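Local coordinates for protein Exo-beta-1,3-glucanase (Streptomyces sp. SirexAA-E, PDB 4PEY) that hydrolyses laminarin and laminarioligosaccharides from their non-reducing ends, releasing glucose and laminaribiose as an exo-acting family 55 glycoside hydrolase, at residues 218-223 against 331-336; 270-275 against 292-297; 372-377 against 400-405; 382-387 against 417-422. The protein carries 1 engineered substitution. All blocks are in the same frame, centred on the assembly; numbering follows the deposited sequence. Where two conformers were deposited one is given.

Contact 1: residues 218-223 against 331-336; sequences VSREKP and GVKVAG
The backbones of Lys222 and Ala335, 6.8 Å apart at their CA atoms, make the nearest approach of two chain runs whose directions differ by 67°, so side chains rather than main chains carry the contact. Lys333 reaches across with its aliphatic chain at about a right angle to that of Arg220. Its CE sits over the centre of one guanidinium face, 3.7 Å above the plane, while CG lies 3.6 Å from Arg220 NH2. A turn at its last torsion (chi4 79°) swings Lys333 NZ back to Gly331 O, a 2.8 Å hydrogen bond to the loop just before its own strand. The ammonium lies 4.6 Å from the like-charged Arg220 NH1, whose neighbour NH2 is held by Ser367 OG and Pro365 O. Glycoside hydrolase family 55 enzymes are built from two right-handed beta-helical domains, and here the end of strand 210-220 and the loop after it meet strand 333-335 of the second set of parallel coils. Pro223 CG rests on Lys333 CD, again crosswise. An alanine in place of Lys333 would probably uncover the guanidinium face and leave a gap beside Pro223. Further along, Lys222 CG touches Ala335 CB at 3.6 Å, and Lys222 NZ hydrogen-bonds to Pro223 O and forms a salt bridge with Glu113.

Contact 2: residues 270-275 against 292-297; sequences ATAETI and YHVDQP
Gln296 turns its CG back between its own backbone N and carbonyl carbon (chi1 65°, the crowded position), which lays that methylene 3.5 Å from the methyl of Ala272. From there the chain runs on extended and takes NE2 alongside Glu273 at the helix start. Thr271, with chi1 at 63°, points OG1 along the helix start, where it accepts from Thr274 N at 3.1 Å: an N-cap, at the head of helix 272-280. In this beta-helical enzyme the helix lies against the end of strand 291-294, one of the first parallel strands of the second group of coils, and the loop after it.

Ala272 is the centre of the packing. Its CB points at the other segment and meets Val294 CB at 4.0 Å, with the CG1 branch of Val294 equally near, while Gln296 O comes to 3.4 Å. The small methyl is consistent with the close approach of the helix start, the CA atoms of Ala272 and Val294 being 5.5 Å apart.

Polar groups of the two segments are joined through water. One molecule donates to Ala270 O and His293 O and lies in plane at the edge of the Tyr292 ring. A second accepts from both Ala272 N and Asp295 N, filling the place of a direct acceptor for two backbone N-H groups. A third water accepts from Glu273 N and from Gln296 NE2, each at 3.1 Å, and donates to Asp295 OD1 at 2.7 Å.

Contact 3: residues 372-377 against 400-405; sequences FVRIGG and WVWRAD. With BGC (beta-D-glucopyranose), chain B.
Arg374 and Trp402 lie side by side and point the same way, the methylenes of the arginine running along the benzo edge of the indole. Arg374 CD is in the plane of the ring, 3.7 Å from Trp402 CZ3, and the guanidinium is turned 60° from the indole; its NE forms a salt bridge with Asp340 OD1. The faces of Trp402 are taken from its own run of chain: just past the strand end, Ala404 CA sits 3.5 Å over the rim of one face, and Trp400 CH2 lies near the rim of the opposite face. With CG anti to its backbone N (chi1 -178°), Trp402 directs NE1 to the bound glucose, donating to O3 at 3.1 Å; Asp405 takes O4 and O6 of the same sugar through OD2 and OD1. A leucine in place of Trp402 would probably leave glucose O3 without this donor and the Arg374 methylenes without their flat neighbour.

Beneath these side chains run parallel strands of successive beta-helix coils, 372-375 and 400-403, their axes 4.7 Å apart and 3° from parallel. Four backbone bonds join them, from Val373 N to Trp400 O at one end to Ala404 N to Ile375 O at the other. Phe372 CD1 packs on Trp400 CB, the two side chains crossing at about a right angle, and Trp400 N meets the phenyl edge in plane. Trp400 NE1 is hydrogen-bonded to Glu436 OE1, and Glu436 itself binds the substrate. On the reverse side, Val373 CB meets Val401 CG1, and Ile375 CD1 touches Trp402 O at 3.5 Å.

Contact 4: residues 382-387 against 417-422; sequences KATTSI and ADYGVH
Tyr419 O is gripped twice, by Ser386 N at 3.0 Å and by a water at 2.8 Å. The same water donates to Ala383 O and accepts from Ser386 OG, whose hydroxyl, anti to the carbonyl carbon (chi1 -75°), is turned to meet it. Ser386 N also makes a weak bond to Gly420 O, so the amide is shared between two carbonyls. Tyr419 N donates to Thr384 O at 2.9 Å. Gly420 O takes its straighter bond from Ile387 N, with an angle of 167° at the hydrogen, and His422 N closes the run on Ile387 O at 2.8 Å.

These are parallel strands of successive beta-helix coils, 385-389 and 419-423, and both chains turn a corner within the contact, at Ser386 and Gly420. On one face Thr385 is paired with Tyr419, and Asp418 CB covers one face of the phenol, offset toward its rim. On the other face Ile387 CB meets Val421 CG2 at 4.3 Å. The doubled and water-mediated bonds imply that coil-to-coil hydrogen bonding carries on through the corner, where a regular strand pairing is interrupted.

In the fold
Contact 2 is nested along the chain inside the loop closed by contact 1; contacts 3 and 4 come later, their segments alternating. Contacts 3 and 4 are centred 10 Å apart and touch: Val401 and Ile375 of contact 3 pack on Ser386 of contact 4, as strands 367-375 and 399-403 of one face are followed in the chain by 385-389 and 419-423 of another, respectively. Contact 1 is about 22 Å, centre to centre, from both, and contact 2 about 21 Å. Strand 333-335 of contact 1 neighbours strand 367-375 of contact 3, so successive coils lead from the packing against the earlier chain to strand 399-403, whose end reaches the bound glucose, and continue beyond it.

Contact 1: residues 218-223 against 331-336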
loop_
_atom_site.group_PDB
_atom_site.type_symbol
_atom_site.label_atom_id
_atom_site.label_comp_id
_atom_site.label_asym_id
_atom_site.label_seq_id
_atom_site.Cartn_x
_atom_site.Cartn_y
_atom_site.Cartn_z
ATOM N N VAL A 218 3.748 2.809 -16.490
ATOM C CA VAL A 218 3.408 1.388 -16.567
ATOM C C VAL A 218 2.468 1.063 -15.415
ATOM O O VAL A 218 2.715 1.521 -14.297
ATOM C CB VAL A 218 4.657 0.467 -16.447
ATOM C CG1 VAL A 218 4.297 -0.977 -16.767
ATOM C CG2 VAL A 218 5.815 0.958 -17.316
ATOM N N SER A 219 1.420 0.281 -15.654
ATOM C CA SER A 219 0.647 -0.261 -14.549
ATOM C C SER A 219 0.086 -1.610 -14.959
ATOM O O SER A 219 -0.063 -1.912 -16.150
ATOM C CB SER A 219 -0.474 0.689 -14.107
ATOM O OG SER A 219 -1.416 0.918 -15.141
ATOM N N ARG A 220 -0.184 -2.440 -13.966
ATOM C CA ARG A 220 -0.778 -3.740 -14.222
ATOM C C ARG A 220 -1.728 -4.016 -13.081
ATOM O O ARG A 220 -1.297 -4.098 -11.939
ATOM C CB ARG A 220 0.286 -4.826 -14.326
ATOM C CG ARG A 220 -0.279 -6.193 -14.704
ATOM C CD ARG A 220 0.851 -7.186 -14.951
ATOM N NE ARG A 220 1.660 -7.398 -13.750
ATOM C CZ ARG A 220 2.921 -7.841 -13.763
ATOM N NH1 ARG A 220 3.525 -8.122 -14.916
ATOM N NH2 ARG A 220 3.583 -8.001 -12.620
ATOM N N GLU A 221 -3.020 -4.124 -13.370
ATOM C CA GLU A 221 -3.974 -4.210 -12.275
ATOM C C GLU A 221 -3.776 -5.485 -11.455
ATOM O O GLU A 221 -3.370 -6.544 -11.968
ATOM C CB GLU A 221 -5.414 -4.106 -12.784
ATOM C CG GLU A 221 -5.705 -2.824 -13.567
ATOM C CD GLU A 221 -5.282 -1.538 -12.839
ATOM O OE1 GLU A 221 -5.291 -1.492 -11.588
ATOM O OE2 GLU A 221 -4.944 -0.556 -13.539
ATOM N N LYS A 222 -4.036 -5.355 -10.160
ATOM C CA LYS A 222 -3.859 -6.454 -9.216
ATOM C C LYS A 222 -4.759 -7.645 -9.546
ATOM O O LYS A 222 -5.941 -7.466 -9.842
ATOM C CB LYS A 222 -4.146 -5.960 -7.799
ATOM C CG LYS A 222 -3.804 -6.963 -6.723
ATOM C CD LYS A 222 -4.255 -6.472 -5.352
ATOM C CE LYS A 222 -5.766 -6.543 -5.217
ATOM N NZ LYS A 222 -6.332 -7.943 -5.204
ATOM N N PRO A 223 -4.202 -8.871 -9.510
ATOM C CA PRO A 223 -5.057 -10.046 -9.705
ATOM C C PRO A 223 -6.131 -10.148 -8.624
ATOM O O PRO A 223 -5.922 -9.683 -7.495
ATOM C CB PRO A 223 -4.071 -11.221 -9.612
ATOM C CG PRO A 223 -2.742 -10.623 -10.024
ATOM C CD PRO A 223 -2.771 -9.228 -9.447
ATOM N N GLY A 331 7.433 -11.753 -14.286
ATOM C CA GLY A 331 5.991 -11.871 -14.124
ATOM C C GLY A 331 5.421 -12.352 -12.804
ATOM O O GLY A 331 4.251 -12.728 -12.741
ATOM N N VAL A 332 6.210 -12.343 -11.739
ATOM C CA VAL A 332 5.665 -12.759 -10.451
ATOM C C VAL A 332 4.772 -11.635 -9.927
ATOM O O VAL A 332 5.103 -10.460 -10.064
ATOM C CB VAL A 332 6.793 -13.110 -9.453
ATOM C CG1 VAL A 332 6.272 -13.224 -8.024
ATOM C CG2 VAL A 332 7.456 -14.412 -9.885
ATOM N N LYS A 333 3.621 -12.000 -9.374
ATOM C CA LYS A 333 2.642 -11.026 -8.909
ATOM C C LYS A 333 2.301 -11.316 -7.459
ATOM O O LYS A 333 1.525 -12.233 -7.158
ATOM C CB LYS A 333 1.387 -11.063 -9.795
ATOM C CG LYS A 333 1.712 -10.805 -11.273
ATOM C CD LYS A 333 0.577 -11.176 -12.225
ATOM C CE LYS A 333 1.034 -11.119 -13.687
ATOM N NZ LYS A 333 1.823 -12.317 -14.135
ATOM N N VAL A 334 2.909 -10.547 -6.561
ATOM C CA VAL A 334 2.655 -10.671 -5.129
ATOM C C VAL A 334 1.614 -9.632 -4.769
ATOM O O VAL A 334 1.768 -8.464 -5.123
ATOM C CB VAL A 334 3.930 -10.460 -4.292
ATOM C CG1 VAL A 334 3.651 -10.699 -2.817
ATOM C CG2 VAL A 334 5.044 -11.375 -4.784
ATOM N N ALA A 335 0.541 -10.046 -4.098
ATOM C CA ALA A 335 -0.587 -9.140 -3.883
ATOM C C ALA A 335 -1.331 -9.398 -2.585
ATOM O O ALA A 335 -1.709 -10.536 -2.304
ATOM C CB ALA A 335 -1.572 -9.242 -5.053
ATOM N N GLY A 336 -1.559 -8.341 -1.806
ATOM C CA GLY A 336 -2.470 -8.414 -0.675
ATOM C C GLY A 336 -1.963 -9.184 0.521
ATOM O O GLY A 336 -2.718 -9.940 1.131
#

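Contact 2: residues 270-275 against 292-297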
loop_
_atom_site.group_PDB
_atom_site.type_symbol
_atom_site.label_atom_id
_atom_site.label_comp_id
_atom_site.label_asym_id
_atom_site.label_seq_id
_atom_site.Cartn_x
_atom_site.Cartn_y
_atom_site.Cartn_z
ATOM N N ALA A 270 0.044 -24.638 7.347
ATOM C CA ALA A 270 0.961 -24.846 6.228
ATOM C C ALA A 270 2.377 -24.431 6.598
ATOM O O ALA A 270 2.578 -23.432 7.281
ATOM C CB ALA A 270 0.495 -24.073 5.004
ATOM N N THR A 271 3.355 -25.207 6.145
ATOM C CA THR A 271 4.757 -24.873 6.356
ATOM C C THR A 271 5.342 -24.206 5.119
ATOM O O THR A 271 4.816 -24.350 4.015
ATOM C CB THR A 271 5.600 -26.119 6.686
ATOM O OG1 THR A 271 5.573 -27.022 5.572
ATOM C CG2 THR A 271 5.063 -26.821 7.924
ATOM N N ALA A 272 6.438 -23.481 5.302
ATOM C CA ALA A 272 7.139 -22.913 4.164
ATOM C C ALA A 272 7.639 -24.024 3.234
ATOM O O ALA A 272 7.668 -23.845 2.020
ATOM C CB ALA A 272 8.289 -22.042 4.627
ATOM N N GLU A 273 8.015 -25.172 3.797
ATOM C CA GLU A 273 8.423 -26.308 2.978
ATOM C C GLU A 273 7.317 -26.714 2.001
ATOM O O GLU A 273 7.573 -26.941 0.818
ATOM C CB GLU A 273 8.808 -27.505 3.854
ATOM C CG GLU A 273 9.417 -28.667 3.076
ATOM C CD GLU A 273 9.835 -29.821 3.975
ATOM O OE1 GLU A 273 10.415 -29.555 5.050
ATOM O OE2 GLU A 273 9.588 -30.991 3.605
ATOM N N THR A 274 6.085 -26.806 2.491
ATOM C CA THR A 274 4.976 -27.207 1.627
ATOM C C THR A 274 4.646 -26.106 0.621
ATOM O O THR A 274 4.432 -26.377 -0.561
ATOM C CB THR A 274 3.717 -27.560 2.439
ATOM O OG1 THR A 274 3.995 -28.681 3.287
ATOM C CG2 THR A 274 2.570 -27.925 1.516
ATOM N N ILE A 275 4.613 -24.863 1.089
ATOM C CA ILE A 275 4.359 -23.729 0.208
ATOM C C ILE A 275 5.398 -23.690 -0.918
ATOM O O ILE A 275 5.059 -23.503 -2.099
ATOM C CB ILE A 275 4.376 -22.404 0.999
ATOM C CG1 ILE A 275 3.158 -22.327 1.927
ATOM C CG2 ILE A 275 4.412 -21.204 0.054
ATOM C CD1 ILE A 275 3.288 -21.289 3.024
ATOM N N TYR A 292 0.474 -16.667 9.319
ATOM C CA TYR A 292 1.342 -17.784 8.958
ATOM C C TYR A 292 2.785 -17.571 9.407
ATOM O O TYR A 292 3.484 -16.743 8.843
ATOM C CB TYR A 292 1.306 -17.996 7.437
ATOM C CG TYR A 292 -0.085 -18.206 6.912
ATOM C CD1 TYR A 292 -0.864 -17.134 6.473
ATOM C CD2 TYR A 292 -0.638 -19.474 6.884
ATOM C CE1 TYR A 292 -2.158 -17.335 6.007
ATOM C CE2 TYR A 292 -1.918 -19.682 6.423
ATOM C CZ TYR A 292 -2.674 -18.612 5.982
ATOM O OH TYR A 292 -3.950 -18.846 5.527
ATOM N N HIS A 293 3.228 -18.322 10.411
ATOM C CA HIS A 293 4.640 -18.315 10.791
ATOM C C HIS A 293 5.422 -19.215 9.843
ATOM O O HIS A 293 4.979 -20.320 9.526
ATOM C CB HIS A 293 4.833 -18.792 12.237
ATOM C CG HIS A 293 4.379 -17.805 13.264
ATOM N ND1 HIS A 293 5.251 -16.970 13.934
ATOM C CD2 HIS A 293 3.141 -17.503 13.725
ATOM C CE1 HIS A 293 4.570 -16.199 14.764
ATOM N NE2 HIS A 293 3.287 -16.507 14.659
ATOM N N VAL A 294 6.581 -18.751 9.392
ATOM C CA VAL A 294 7.445 -19.578 8.556
ATOM C C VAL A 294 8.850 -19.666 9.171
ATOM O O VAL A 294 9.367 -18.684 9.701
ATOM C CB VAL A 294 7.523 -19.039 7.097
ATOM C CG1 VAL A 294 6.167 -19.139 6.419
ATOM C CG2 VAL A 294 8.043 -17.603 7.049
ATOM N N ASP A 295 9.459 -20.849 9.126
ATOM C CA ASP A 295 10.789 -21.021 9.710
ATOM C C ASP A 295 11.890 -20.950 8.652
ATOM O O ASP A 295 13.076 -21.060 8.960
ATOM C CB ASP A 295 10.877 -22.337 10.491
ATOM C CG ASP A 295 10.721 -23.559 9.618
ATOM O OD1 ASP A 295 10.324 -23.433 8.442
ATOM O OD2 ASP A 295 10.990 -24.668 10.127
ATOM N N GLN A 296 11.475 -20.767 7.404
ATOM C CA GLN A 296 12.396 -20.525 6.296
ATOM C C GLN A 296 11.680 -19.635 5.287
ATOM O O GLN A 296 10.451 -19.553 5.302
ATOM C CB GLN A 296 12.850 -21.836 5.646
ATOM C CG GLN A 296 11.722 -22.599 4.984
ATOM C CD GLN A 296 12.176 -23.902 4.354
ATOM O OE1 GLN A 296 12.757 -23.910 3.268
ATOM N NE2 GLN A 296 11.911 -25.013 5.035
ATOM N N PRO A 297 12.439 -18.959 4.407
ATOM C CA PRO A 297 11.752 -18.076 3.456
ATOM C C PRO A 297 10.797 -18.800 2.512
ATOM O O PRO A 297 11.066 -19.924 2.079
ATOM C CB PRO A 297 12.905 -17.459 2.655
ATOM C CG PRO A 297 14.086 -17.553 3.559
ATOM C CD PRO A 297 13.904 -18.820 4.327
HETATM O O HOH W 1 2.103 -21.174 8.691
HETATM O O HOH W 2 7.501 -23.090 8.132
HETATM O O HOH W 3 9.297 -25.204 6.660
#

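Contact 3: residues 372-377 against 400-405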
loop_
_atom_site.group_PDB
_atom_site.type_symbol
_atom_site.label_atom_id
_atom_site.label_comp_id
_atom_site.label_asym_id
_atom_site.label_seq_id
_atom_site.Cartn_x
_atom_site.Cartn_y
_atom_site.Cartn_z
ATOM N N PHE A 372 2.208 -5.000 2.479
ATOM C CA PHE A 372 2.407 -4.154 3.641
ATOM C C PHE A 372 3.438 -4.807 4.541
ATOM O O PHE A 372 3.501 -6.034 4.637
ATOM C CB PHE A 372 1.074 -3.934 4.364
ATOM C CG PHE A 372 -0.040 -3.539 3.433
ATOM C CD1 PHE A 372 0.121 -2.468 2.564
ATOM C CD2 PHE A 372 -1.225 -4.260 3.384
ATOM C CE1 PHE A 372 -0.881 -2.106 1.679
ATOM C CE2 PHE A 372 -2.240 -3.898 2.507
ATOM C CZ PHE A 372 -2.071 -2.822 1.651
ATOM N N VAL A 373 4.268 -3.991 5.178
ATOM C CA VAL A 373 5.247 -4.511 6.116
ATOM C C VAL A 373 5.079 -3.789 7.440
ATOM O O VAL A 373 4.869 -2.575 7.465
ATOM C CB VAL A 373 6.688 -4.347 5.589
ATOM C CG1 VAL A 373 7.696 -4.876 6.615
ATOM C CG2 VAL A 373 6.839 -5.075 4.254
ATOM N N ARG A 374 5.118 -4.550 8.533
ATOM C CA ARG A 374 5.017 -3.989 9.874
ATOM C C ARG A 374 6.181 -4.472 10.724
ATOM O O ARG A 374 6.498 -5.674 10.713
ATOM C CB ARG A 374 3.696 -4.383 10.541
ATOM C CG ARG A 374 3.639 -4.009 12.017
ATOM C CD ARG A 374 2.240 -4.202 12.586
ATOM N NE ARG A 374 1.885 -5.613 12.720
ATOM C CZ ARG A 374 0.631 -6.058 12.800
ATOM N NH1 ARG A 374 -0.381 -5.196 12.746
ATOM N NH2 ARG A 374 0.385 -7.357 12.941
ATOM N N ILE A 375 6.822 -3.544 11.439
ATOM C CA ILE A 375 7.871 -3.904 12.388
ATOM C C ILE A 375 7.483 -3.410 13.784
ATOM O O ILE A 375 7.553 -2.212 14.076
ATOM C CB ILE A 375 9.259 -3.336 11.988
ATOM C CG1 ILE A 375 9.589 -3.674 10.525
ATOM C CG2 ILE A 375 10.340 -3.856 12.949
ATOM C CD1 ILE A 375 9.203 -2.580 9.534
ATOM N N GLY A 376 7.045 -4.337 14.637
ATOM C CA GLY A 376 6.545 -3.983 15.958
ATOM C C GLY A 376 5.068 -3.620 15.986
ATOM O O GLY A 376 4.400 -3.594 14.948
ATOM N N GLY A 377 4.546 -3.337 17.176
ATOM C CA GLY A 377 3.167 -2.893 17.315
ATOM C C GLY A 377 2.238 -3.952 17.876
ATOM O O GLY A 377 1.381 -3.658 18.715
ATOM N N TRP A 400 2.881 -0.111 1.992
ATOM C CA TRP A 400 3.072 0.607 3.248
ATOM C C TRP A 400 4.087 -0.182 4.028
ATOM O O TRP A 400 3.821 -1.320 4.428
ATOM C CB TRP A 400 1.782 0.737 4.061
ATOM C CG TRP A 400 1.870 1.625 5.315
ATOM C CD1 TRP A 400 2.598 2.776 5.475
ATOM C CD2 TRP A 400 1.174 1.420 6.561
ATOM N NE1 TRP A 400 2.387 3.304 6.743
ATOM C CE2 TRP A 400 1.514 2.490 7.419
ATOM C CE3 TRP A 400 0.283 0.444 7.023
ATOM C CZ2 TRP A 400 0.993 2.606 8.708
ATOM C CZ3 TRP A 400 -0.229 0.557 8.315
ATOM C CH2 TRP A 400 0.142 1.621 9.145
ATOM N N VAL A 401 5.249 0.425 4.232
ATOM C CA VAL A 401 6.337 -0.213 4.947
ATOM C C VAL A 401 6.503 0.611 6.216
ATOM O O VAL A 401 6.899 1.774 6.161
ATOM C CB VAL A 401 7.620 -0.262 4.078
ATOM C CG1 VAL A 401 8.780 -0.883 4.839
ATOM C CG2 VAL A 401 7.338 -1.031 2.799
ATOM N N TRP A 402 6.178 0.004 7.356
ATOM C CA TRP A 402 5.883 0.761 8.573
ATOM C C TRP A 402 6.571 0.220 9.811
ATOM O O TRP A 402 6.235 -0.868 10.288
ATOM C CB TRP A 402 4.366 0.767 8.792
ATOM C CG TRP A 402 3.804 1.529 9.982
ATOM C CD1 TRP A 402 3.695 2.889 10.114
ATOM C CD2 TRP A 402 3.188 0.965 11.149
ATOM N NE1 TRP A 402 3.062 3.205 11.303
ATOM C CE2 TRP A 402 2.746 2.042 11.956
ATOM C CE3 TRP A 402 2.973 -0.345 11.596
ATOM C CZ2 TRP A 402 2.100 1.843 13.177
ATOM C CZ3 TRP A 402 2.343 -0.537 12.813
ATOM C CH2 TRP A 402 1.909 0.552 13.587
ATOM N N ARG A 403 7.534 0.977 10.331
ATOM C CA ARG A 403 8.051 0.706 11.665
ATOM C C ARG A 403 7.037 1.283 12.657
ATOM O O ARG A 403 6.717 2.474 12.597
ATOM C CB ARG A 403 9.445 1.309 11.870
ATOM C CG ARG A 403 9.915 1.198 13.312
ATOM C CD ARG A 403 11.352 1.659 13.534
ATOM N NE ARG A 403 11.629 1.678 14.968
ATOM C CZ ARG A 403 11.621 2.766 15.732
ATOM N NH1 ARG A 403 11.410 3.973 15.216
ATOM N NH2 ARG A 403 11.841 2.646 17.026
ATOM N N ALA A 404 6.503 0.442 13.544
ATOM C CA ALA A 404 5.398 0.868 14.412
ATOM C C ALA A 404 5.784 2.042 15.316
ATOM O O ALA A 404 6.845 2.030 15.943
ATOM C CB ALA A 404 4.904 -0.300 15.272
ATOM N N ASP A 405 4.911 3.045 15.374
ATOM C CA ASP A 405 5.079 4.196 16.262
ATOM C C ASP A 405 4.238 4.076 17.524
ATOM O O ASP A 405 4.385 4.866 18.451
ATOM C CB ASP A 405 4.675 5.471 15.540
ATOM C CG ASP A 405 3.233 5.419 15.098
ATOM O OD1 ASP A 405 2.353 5.957 15.812
ATOM O OD2 ASP A 405 2.976 4.773 14.062
HETATM C C2 BGC B . 1.314 8.314 10.906
HETATM C C3 BGC B . 1.113 6.825 11.173
HETATM C C4 BGC B . 0.854 6.601 12.654
HETATM C C5 BGC B . -0.336 7.435 13.097
HETATM C C6 BGC B . -0.646 7.205 14.568
HETATM C C1 BGC B . 0.229 9.169 11.566
HETATM O O2 BGC B . 1.338 8.538 9.503
HETATM O O3 BGC B . 2.271 6.112 10.793
HETATM O O4 BGC B . 0.629 5.236 12.917
HETATM O O5 BGC B . -0.008 8.793 12.911
HETATM O O6 BGC B . 0.370 7.785 15.355
#

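Contact 4: residues 382-387 against 417-422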
loop_
_atom_site.group_PDB
_atom_site.type_symbol
_atom_site.label_atom_id
_atom_site.label_comp_id
_atom_site.label_asym_id
_atom_site.label_seq_id
_atom_site.Cartn_x
_atom_site.Cartn_y
_atom_site.Cartn_z
ATOM N N LYS A 382 11.732 -6.753 14.734
ATOM C CA LYS A 382 12.965 -6.128 14.253
ATOM C C LYS A 382 13.345 -6.621 12.863
ATOM O O LYS A 382 13.226 -7.816 12.568
ATOM C CB LYS A 382 14.136 -6.406 15.204
ATOM C CG LYS A 382 14.058 -5.718 16.554
ATOM C CD LYS A 382 15.225 -6.181 17.409
ATOM C CE LYS A 382 15.195 -5.577 18.783
ATOM N NZ LYS A 382 16.313 -6.125 19.586
ATOM N N ALA A 383 13.815 -5.696 12.023
ATOM C CA ALA A 383 14.402 -6.046 10.731
ATOM C C ALA A 383 15.388 -4.966 10.302
ATOM O O ALA A 383 15.149 -3.786 10.540
ATOM C CB ALA A 383 13.319 -6.232 9.673
ATOM N N THR A 384 16.482 -5.359 9.654
ATOM C CA THR A 384 17.491 -4.386 9.222
ATOM C C THR A 384 17.011 -3.604 7.994
ATOM O O THR A 384 16.980 -2.364 8.006
ATOM C CB THR A 384 18.835 -5.075 8.930
ATOM O OG1 THR A 384 19.303 -5.703 10.133
ATOM C CG2 THR A 384 19.871 -4.066 8.469
ATOM N N THR A 385 16.633 -4.324 6.940
ATOM C CA THR A 385 16.066 -3.715 5.738
ATOM C C THR A 385 14.762 -4.440 5.406
ATOM O O THR A 385 14.756 -5.658 5.277
ATOM C CB THR A 385 17.026 -3.793 4.533
ATOM O OG1 THR A 385 18.321 -3.302 4.907
ATOM C CG2 THR A 385 16.492 -2.976 3.367
ATOM N N SER A 386 13.667 -3.711 5.260
ATOM C CA SER A 386 12.398 -4.410 5.092
ATOM C C SER A 386 12.175 -4.955 3.686
ATOM O O SER A 386 11.912 -6.148 3.532
ATOM C CB SER A 386 11.235 -3.510 5.512
ATOM O OG SER A 386 11.184 -3.413 6.933
ATOM N N ILE A 387 12.282 -4.113 2.661
ATOM C CA ILE A 387 12.169 -4.607 1.291
ATOM C C ILE A 387 13.391 -4.229 0.473
ATOM O O ILE A 387 13.755 -3.056 0.400
ATOM C CB ILE A 387 10.912 -4.068 0.564
ATOM C CG1 ILE A 387 9.645 -4.317 1.392
ATOM C CG2 ILE A 387 10.815 -4.689 -0.842
ATOM C CD1 ILE A 387 8.334 -3.913 0.675
ATOM N N ALA A 417 14.413 -0.646 13.374
ATOM C CA ALA A 417 14.386 -1.052 11.974
ATOM C C ALA A 417 15.062 0.067 11.186
ATOM O O ALA A 417 14.472 1.130 10.987
ATOM C CB ALA A 417 12.949 -1.306 11.488
ATOM N N ASP A 418 16.314 -0.149 10.792
ATOM C CA ASP A 418 17.110 0.935 10.224
ATOM C C ASP A 418 16.616 1.393 8.853
ATOM O O ASP A 418 16.514 2.589 8.605
ATOM C CB ASP A 418 18.585 0.530 10.123
ATOM C CG ASP A 418 19.329 0.669 11.448
ATOM O OD1 ASP A 418 18.775 1.270 12.396
ATOM O OD2 ASP A 418 20.483 0.195 11.530
ATOM N N TYR A 419 16.318 0.450 7.963
ATOM C CA TYR A 419 16.057 0.786 6.560
ATOM C C TYR A 419 14.720 0.211 6.095
ATOM O O TYR A 419 14.419 -0.961 6.338
ATOM C CB TYR A 419 17.182 0.259 5.666
ATOM C CG TYR A 419 18.571 0.659 6.119
ATOM C CD1 TYR A 419 19.030 1.959 5.953
ATOM C CD2 TYR A 419 19.419 -0.264 6.710
ATOM C CE1 TYR A 419 20.306 2.334 6.365
ATOM C CE2 TYR A 419 20.695 0.095 7.123
ATOM C CZ TYR A 419 21.136 1.392 6.944
ATOM O OH TYR A 419 22.397 1.739 7.360
ATOM N N GLY A 420 13.924 1.032 5.417
ATOM C CA GLY A 420 12.624 0.588 4.941
ATOM C C GLY A 420 12.716 -0.143 3.615
ATOM O O GLY A 420 12.652 -1.368 3.565
ATOM N N VAL A 421 12.884 0.618 2.536
ATOM C CA VAL A 421 12.982 0.066 1.191
ATOM C C VAL A 421 14.319 0.447 0.573
ATOM O O VAL A 421 14.744 1.604 0.662
ATOM C CB VAL A 421 11.833 0.574 0.284
ATOM C CG1 VAL A 421 11.957 0.015 -1.135
ATOM C CG2 VAL A 421 10.467 0.228 0.891
ATOM N N HIS A 422 14.984 -0.524 -0.047
ATOM C CA HIS A 422 16.219 -0.256 -0.768
ATOM C C HIS A 422 16.046 -0.761 -2.196
ATOM O O HIS A 422 15.905 -1.967 -2.411
ATOM C CB HIS A 422 17.415 -0.930 -0.091
ATOM C CG HIS A 422 18.734 -0.556 -0.691
ATOM N ND1 HIS A 422 19.905 -1.227 -0.406
ATOM C CD2 HIS A 422 19.064 0.427 -1.562
ATOM C CE1 HIS A 422 20.902 -0.666 -1.071
ATOM N NE2 HIS A 422 20.417 0.340 -1.778
HETATM O O HOH W 4 13.618 -2.710 8.307
#